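Local coordinates for protein cysteine protease-like VirA (Shigella flexneri, PDB 3EB8) that acts as a secreted virulence effector in entry into epithelial cells and spreading within and between them, although its proposed alpha-tubulin protease activity is disputed, at residues A[112-116]-A[353-357]. Residues are numbered along the deposited sequence; the frame is centred on the assembly and turned at random.
Sequences VIETA and IISPD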
loop_
_atom_site.group_PDB
_atom_site.type_symbol
_atom_site.label_atom_id
_atom_site.label_comp_id
_atom_site.label_asym_id
_atom_site.label_seq_id
_atom_site.Cartn_x
_atom_site.Cartn_y
_atom_site.Cartn_z
ATOM N N VAL A 112 -6.337 4.527 14.253
ATOM C CA VAL A 112 -6.664 3.441 13.335
ATOM C C VAL A 112 -6.019 3.706 11.965
ATOM O O VAL A 112 -5.358 2.841 11.385
ATOM C CB VAL A 112 -8.196 3.238 13.228
ATOM C CG1 VAL A 112 -8.561 2.518 11.938
ATOM C CG2 VAL A 112 -8.699 2.468 14.431
ATOM N N ILE A 113 -6.181 4.928 11.473
ATOM C CA ILE A 113 -5.555 5.350 10.224
ATOM C C ILE A 113 -4.050 5.151 10.294
ATOM O O ILE A 113 -3.449 4.570 9.386
ATOM C CB ILE A 113 -5.866 6.829 9.917
ATOM C CG1 ILE A 113 -7.294 6.965 9.384
ATOM C CG2 ILE A 113 -4.879 7.396 8.908
ATOM C CD1 ILE A 113 -7.919 8.315 9.687
ATOM N N GLU A 114 -3.447 5.634 11.374
ATOM C CA GLU A 114 -2.001 5.516 11.572
ATOM C C GLU A 114 -1.534 4.053 11.601
ATOM O O GLU A 114 -0.596 3.674 10.897
ATOM C CB GLU A 114 -1.588 6.232 12.856
ATOM C CG GLU A 114 -0.154 6.020 13.246
ATOM C CD GLU A 114 0.792 6.817 12.379
ATOM O OE1 GLU A 114 0.301 7.589 11.520
ATOM O OE2 GLU A 114 2.024 6.671 12.552
ATOM N N THR A 115 -2.211 3.244 12.410
ATOM C CA THR A 115 -1.937 1.822 12.487
ATOM C C THR A 115 -2.073 1.154 11.128
ATOM O O THR A 115 -1.223 0.362 10.748
ATOM C CB THR A 115 -2.892 1.128 13.459
ATOM O OG1 THR A 115 -2.752 1.717 14.757
ATOM C CG2 THR A 115 -2.606 -0.388 13.514
ATOM N N ALA A 116 -3.141 1.468 10.398
ATOM C CA ALA A 116 -3.338 0.890 9.071
ATOM C C ALA A 116 -2.211 1.282 8.122
ATOM O O ALA A 116 -1.721 0.451 7.347
ATOM C CB ALA A 116 -4.671 1.303 8.492
ATOM N N ILE A 353 -6.940 -6.238 8.345
ATOM C CA ILE A 353 -7.966 -5.514 9.058
ATOM C C ILE A 353 -7.345 -4.802 10.258
ATOM O O ILE A 353 -6.553 -5.381 11.009
ATOM C CB ILE A 353 -9.127 -6.432 9.481
ATOM C CG1 ILE A 353 -9.933 -6.852 8.248
ATOM C CG2 ILE A 353 -10.071 -5.713 10.427
ATOM C CD1 ILE A 353 -11.018 -7.862 8.550
ATOM N N ILE A 354 -7.692 -3.528 10.400
ATOM C CA ILE A 354 -7.245 -2.706 11.509
ATOM C C ILE A 354 -8.483 -2.306 12.307
ATOM O O ILE A 354 -9.416 -1.710 11.768
ATOM C CB ILE A 354 -6.469 -1.466 11.022
ATOM C CG1 ILE A 354 -5.162 -1.887 10.326
ATOM C CG2 ILE A 354 -6.173 -0.533 12.171
ATOM C CD1 ILE A 354 -5.329 -2.325 8.881
ATOM N N SER A 355 -8.503 -2.680 13.584
ATOM C CA SER A 355 -9.665 -2.454 14.433
ATOM C C SER A 355 -9.367 -1.475 15.566
ATOM O O SER A 355 -8.264 -1.507 16.145
ATOM C CB SER A 355 -10.132 -3.782 15.035
ATOM O OG SER A 355 -11.177 -3.580 15.967
ATOM N N PRO A 356 -10.347 -0.602 15.886
ATOM C CA PRO A 356 -10.266 0.175 17.125
ATOM C C PRO A 356 -10.253 -0.835 18.253
ATOM O O PRO A 356 -10.786 -1.940 18.077
ATOM C CB PRO A 356 -11.591 0.939 17.160
ATOM C CG PRO A 356 -12.189 0.809 15.816
ATOM C CD PRO A 356 -11.648 -0.441 15.214
ATOM N N ASP A 357 -9.652 -0.498 19.385
ATOM C CA ASP A 357 -9.703 -1.407 20.525
ATOM C C ASP A 357 -11.055 -1.286 21.202
ATOM O O ASP A 357 -11.875 -0.517 20.710
ATOM C CB ASP A 357 -8.579 -1.136 21.519
ATOM C CG ASP A 357 -8.310 -2.329 22.394
ATOM O OD1 ASP A 357 -9.240 -3.137 22.564
ATOM O OD2 ASP A 357 -7.178 -2.479 22.892
#
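I354 aims its side chain at helix residues 112-116, and its two branches divide the work. With CG2 anti to the backbone N and CG1 beside it (chi1 -65°), the CG1 arm runs against A116. This places I354 CG1 3.6 Å from A116 CA, with I354 CD1 close to the A116 CB methyl. The CG2 methyl sits among three helix groups: it lies 3.6 Å from V112 O, the carbonyl that accepts the A116 backbone N-H in the helix. The same I354 CG2 is 3.8 Å from T115 CG2 and slightly farther from V112 CG1. The T115 hydroxyl turns instead to the E111 carbonyl, one helical turn back, while its methyl CG2 meets I354. S355 points its CB away from the helix; its OG is 2.7 Å from the P356 carbonyl O, to which it donates, and is also bonded to T312. At P356 the other V112 methyl, CG2, takes over, resting 3.8 Å from the proline N and more loosely near ring atom CG. Helix and strand segments run roughly antiparallel, at 153°, and no hydrogen bond joins them: the interface is a buried, apolar helix-on-sheet packing. Strand 348-356 pairs in parallel with strand 94-97 and antiparallel with strand 315-327. Helix 110-118 lies against this part of the mixed sheet, with V112 also touching A97 and I318 in the two flanking strands.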